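PDB 5YY3: cyclopenase asqI, which catalyses the zinc-dependent ring contraction of 4'-methoxycyclopenin to 4'-methoxyviridicatin, with loss of methyl isocyanate, in aspoquinolone biosynthesis. Local coordinates for residues Leu167-Asp179 and Arg224-Leu236. Residues are numbered along the deposited sequence; the frame is centred on the assembly and turned at random.
Sequences LHGHALLSYWRDD and RYETESLCWSLPL
R224 lays its CB against W176 CZ2 (3.8 Å), while its guanidinium departs to bond the carbonyl of M562. One residue on, Y225 meets W176 at an oblique angle, the rings inclined by 45°. Y225 has CG anti to the backbone N (chi1 -174°), which carries its OH to R177 NH1 at 2.9 Å, in the guanidinium plane; the same nitrogen also grips H170 O, so one arginine ties the tyrosine to the turn at 168-171. E228 passes over the W176 indole, its CG 4.0 Å from the five-membered-ring centroid in a CH-pi contact. A bend at chi2 (82°) turns its carboxylate to Y175, whose OH donates to OE2 at an unusually close 2.5 Å, and a water links OE1 to W176 NE1. Y175 OH in turn accepts from W232 NE1 (2.8 Å), almost straight and in the indole plane. L173 sits between the Y225 and W232 rings, CD1 on Y225 CE1 and CD2 on W232 CD1, and meets L234 CD1 tip to tip. Beyond the Schellman motif that ends helix 210-231, P235 O receives H170 NE2 (2.8 Å, nearly straight) and S229 OG from opposite faces of its carbonyl plane. The principle illustrated is that a phenol accepting from an indole N-H keeps its own proton for a buried carboxylate oxygen, here OE2, which may stabilise the negative charge of E228, if ionised.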
# COMPACT_ATOMS: atom_id res chain seq x y z
N LEU A 167 -3.67 3.24 -9.86
CA LEU A 167 -3.09 4.04 -8.79
C LEU A 167 -1.63 3.67 -8.48
O LEU A 167 -1.28 3.40 -7.33
CB LEU A 167 -3.95 3.90 -7.53
CG LEU A 167 -5.31 4.59 -7.61
CD1 LEU A 167 -6.19 4.19 -6.45
CD2 LEU A 167 -5.15 6.11 -7.68
N HIS A 168 -0.78 3.65 -9.50
CA HIS A 168 0.63 3.29 -9.33
C HIS A 168 1.50 4.50 -9.65
O HIS A 168 0.98 5.54 -10.06
CB HIS A 168 1.00 2.09 -10.22
CG HIS A 168 0.24 0.85 -9.90
ND1 HIS A 168 0.45 0.11 -8.75
CD2 HIS A 168 -0.77 0.22 -10.56
CE1 HIS A 168 -0.38 -0.92 -8.72
NE2 HIS A 168 -1.14 -0.87 -9.80
N GLY A 169 2.81 4.37 -9.46
CA GLY A 169 3.73 5.45 -9.76
C GLY A 169 3.37 6.76 -9.08
O GLY A 169 3.19 6.83 -7.86
N HIS A 170 3.25 7.81 -9.89
CA HIS A 170 2.89 9.13 -9.38
C HIS A 170 1.45 9.49 -9.78
O HIS A 170 1.14 10.66 -10.00
CB HIS A 170 3.87 10.18 -9.91
CG HIS A 170 5.24 10.11 -9.30
ND1 HIS A 170 6.28 9.41 -9.88
CD2 HIS A 170 5.75 10.66 -8.17
CE1 HIS A 170 7.37 9.53 -9.13
NE2 HIS A 170 7.07 10.29 -8.09
N ALA A 171 0.58 8.49 -9.87
CA ALA A 171 -0.81 8.75 -10.26
C ALA A 171 -1.52 9.66 -9.25
O ALA A 171 -2.40 10.44 -9.62
CB ALA A 171 -1.58 7.46 -10.42
N LEU A 172 -1.15 9.58 -7.98
CA LEU A 172 -1.81 10.39 -6.97
C LEU A 172 -1.63 11.89 -7.22
O LEU A 172 -2.47 12.70 -6.82
CB LEU A 172 -1.31 10.01 -5.57
CG LEU A 172 -1.86 8.70 -4.98
CD1 LEU A 172 -1.32 8.45 -3.57
CD2 LEU A 172 -3.39 8.67 -4.99
N LEU A 173 -0.54 12.25 -7.90
CA LEU A 173 -0.19 13.66 -8.17
C LEU A 173 -1.00 14.26 -9.32
O LEU A 173 -0.84 15.42 -9.68
CB LEU A 173 1.29 13.79 -8.49
CG LEU A 173 2.19 13.41 -7.31
CD1 LEU A 173 3.66 13.63 -7.68
CD2 LEU A 173 1.78 14.23 -6.09
N SER A 174 -1.84 13.43 -9.91
CA SER A 174 -2.73 13.85 -10.98
C SER A 174 -3.48 15.16 -10.67
O SER A 174 -3.67 15.99 -11.56
CB SER A 174 -3.69 12.67 -11.28
OG SER A 174 -5.00 13.10 -11.52
N TYR A 175 -3.88 15.37 -9.41
CA TYR A 175 -4.61 16.60 -9.04
C TYR A 175 -3.77 17.85 -9.33
O TYR A 175 -4.28 18.91 -9.72
CB TYR A 175 -5.03 16.59 -7.55
CG TYR A 175 -3.86 16.75 -6.59
CD1 TYR A 175 -3.15 15.64 -6.13
CD2 TYR A 175 -3.47 18.01 -6.14
CE1 TYR A 175 -2.08 15.79 -5.25
CE2 TYR A 175 -2.40 18.17 -5.28
CZ TYR A 175 -1.71 17.06 -4.83
OH TYR A 175 -0.64 17.22 -3.97
N TRP A 176 -2.47 17.71 -9.15
CA TRP A 176 -1.55 18.80 -9.34
C TRP A 176 -1.25 18.96 -10.83
O TRP A 176 -1.27 20.08 -11.35
CB TRP A 176 -0.28 18.51 -8.55
CG TRP A 176 0.56 19.68 -8.16
CD1 TRP A 176 0.46 20.40 -7.02
CD2 TRP A 176 1.69 20.21 -8.89
NE1 TRP A 176 1.45 21.36 -6.99
CE2 TRP A 176 2.21 21.26 -8.12
CE3 TRP A 176 2.30 19.88 -10.10
CZ2 TRP A 176 3.32 22.01 -8.53
CZ3 TRP A 176 3.40 20.64 -10.52
CH2 TRP A 176 3.89 21.69 -9.74
N ARG A 177 -0.98 17.87 -11.53
CA ARG A 177 -0.65 17.97 -12.96
C ARG A 177 -1.85 18.37 -13.83
O ARG A 177 -1.68 19.05 -14.85
CB ARG A 177 -0.06 16.65 -13.47
CG ARG A 177 1.24 16.23 -12.77
CD ARG A 177 1.86 15.02 -13.49
NE ARG A 177 0.85 13.97 -13.67
CZ ARG A 177 0.77 12.85 -12.95
NH1 ARG A 177 1.67 12.58 -12.00
NH2 ARG A 177 -0.19 11.99 -13.19
N ASP A 178 -3.05 17.96 -13.43
CA ASP A 178 -4.26 18.30 -14.18
C ASP A 178 -4.87 19.62 -13.73
O ASP A 178 -5.93 20.00 -14.22
CB ASP A 178 -5.33 17.23 -14.04
CG ASP A 178 -5.01 15.98 -14.80
OD1 ASP A 178 -4.52 16.07 -15.92
OD2 ASP A 178 -5.28 14.88 -14.27
N ASP A 179 -4.24 20.29 -12.79
CA ASP A 179 -4.82 21.53 -12.29
C ASP A 179 -5.07 22.50 -13.46
O ASP A 179 -4.17 22.80 -14.24
CB ASP A 179 -3.92 22.17 -11.24
CG ASP A 179 -4.51 23.45 -10.70
OD1 ASP A 179 -4.44 24.47 -11.40
OD2 ASP A 179 -5.04 23.43 -9.57
N ARG A 224 8.96 22.38 -7.38
CA ARG A 224 7.63 22.30 -6.81
C ARG A 224 6.98 20.90 -6.99
O ARG A 224 6.41 20.34 -6.04
CB ARG A 224 6.74 23.38 -7.43
CG ARG A 224 7.09 24.80 -6.99
CD ARG A 224 6.10 25.79 -7.57
NE ARG A 224 6.35 27.17 -7.15
CZ ARG A 224 5.78 27.73 -6.09
NH1 ARG A 224 4.94 27.03 -5.34
NH2 ARG A 224 6.07 28.98 -5.76
N TYR A 225 7.06 20.34 -8.20
CA TYR A 225 6.55 19.00 -8.46
C TYR A 225 7.21 17.94 -7.57
O TYR A 225 6.54 17.04 -7.05
CB TYR A 225 6.78 18.62 -9.91
CG TYR A 225 6.14 17.30 -10.31
CD1 TYR A 225 4.76 17.13 -10.25
CD2 TYR A 225 6.92 16.22 -10.75
CE1 TYR A 225 4.16 15.93 -10.64
CE2 TYR A 225 6.33 15.01 -11.15
CZ TYR A 225 4.95 14.88 -11.08
OH TYR A 225 4.32 13.71 -11.46
N GLU A 226 8.52 18.06 -7.41
CA GLU A 226 9.25 17.08 -6.63
C GLU A 226 8.91 17.26 -5.16
O GLU A 226 8.73 16.28 -4.44
CB GLU A 226 10.75 17.22 -6.87
CG GLU A 226 11.18 16.58 -8.18
CD GLU A 226 12.63 16.13 -8.15
OE1 GLU A 226 13.52 16.99 -7.92
OE2 GLU A 226 12.89 14.93 -8.35
N THR A 227 8.82 18.51 -4.72
CA THR A 227 8.44 18.78 -3.34
C THR A 227 7.02 18.26 -3.07
O THR A 227 6.75 17.72 -1.99
CB THR A 227 8.53 20.29 -3.03
OG1 THR A 227 9.89 20.71 -3.16
CG2 THR A 227 8.03 20.60 -1.62
N GLU A 228 6.13 18.42 -4.04
CA GLU A 228 4.76 17.94 -3.90
C GLU A 228 4.77 16.42 -3.78
O GLU A 228 4.01 15.83 -3.00
CB GLU A 228 3.90 18.37 -5.09
CG GLU A 228 2.41 18.19 -4.87
CD GLU A 228 1.79 19.34 -4.09
OE1 GLU A 228 2.54 20.23 -3.62
OE2 GLU A 228 0.54 19.37 -3.96
N SER A 229 5.64 15.79 -4.56
CA SER A 229 5.88 14.36 -4.45
C SER A 229 6.28 13.92 -3.03
O SER A 229 5.75 12.95 -2.50
CB SER A 229 6.96 13.94 -5.45
OG SER A 229 6.83 12.56 -5.76
N LEU A 230 7.21 14.64 -2.41
CA LEU A 230 7.68 14.29 -1.08
C LEU A 230 6.58 14.37 -0.03
O LEU A 230 6.61 13.66 0.98
CB LEU A 230 8.84 15.20 -0.68
CG LEU A 230 10.22 14.57 -0.67
CD1 LEU A 230 10.39 13.70 -1.89
CD2 LEU A 230 11.28 15.65 -0.64
N CYS A 231 5.61 15.25 -0.26
CA CYS A 231 4.53 15.44 0.70
C CYS A 231 3.69 14.17 0.83
O CYS A 231 3.19 13.84 1.91
CB CYS A 231 3.67 16.63 0.28
SG CYS A 231 4.59 18.21 0.19
N TRP A 232 3.53 13.46 -0.27
CA TRP A 232 2.80 12.21 -0.24
C TRP A 232 3.73 11.03 -0.03
O TRP A 232 3.31 9.88 -0.11
CB TRP A 232 2.01 12.03 -1.53
CG TRP A 232 1.00 13.10 -1.75
CD1 TRP A 232 1.13 14.19 -2.56
CD2 TRP A 232 -0.29 13.19 -1.15
NE1 TRP A 232 -0.02 14.95 -2.51
CE2 TRP A 232 -0.91 14.36 -1.65
CE3 TRP A 232 -1.00 12.39 -0.23
CZ2 TRP A 232 -2.20 14.75 -1.28
CZ3 TRP A 232 -2.29 12.78 0.15
CH2 TRP A 232 -2.87 13.95 -0.37
N SER A 233 5.00 11.33 0.23
CA SER A 233 6.03 10.31 0.45
C SER A 233 6.28 9.47 -0.80
O SER A 233 6.66 8.31 -0.68
CB SER A 233 5.66 9.40 1.63
OG SER A 233 5.91 10.05 2.87
N LEU A 234 6.08 10.06 -1.98
CA LEU A 234 6.35 9.37 -3.24
C LEU A 234 7.80 9.59 -3.68
O LEU A 234 8.48 10.48 -3.18
CB LEU A 234 5.37 9.86 -4.31
CG LEU A 234 3.89 9.67 -3.96
CD1 LEU A 234 2.98 10.24 -5.04
CD2 LEU A 234 3.61 8.20 -3.75
N PRO A 235 8.30 8.77 -4.60
CA PRO A 235 9.70 8.97 -4.98
C PRO A 235 9.98 10.27 -5.72
O PRO A 235 9.08 10.90 -6.29
CB PRO A 235 10.00 7.75 -5.88
CG PRO A 235 8.74 7.05 -6.09
CD PRO A 235 7.79 7.45 -5.02
N LEU A 236 11.24 10.69 -5.68
CA LEU A 236 11.68 11.81 -6.48
C LEU A 236 11.63 11.38 -7.95
O LEU A 236 11.62 10.19 -8.27
CB LEU A 236 13.09 12.25 -6.07
CG LEU A 236 13.31 12.89 -4.69
CD1 LEU A 236 14.80 13.04 -4.39
CD2 LEU A 236 12.61 14.25 -4.57
O HOH W 1 1.51 22.69 -4.45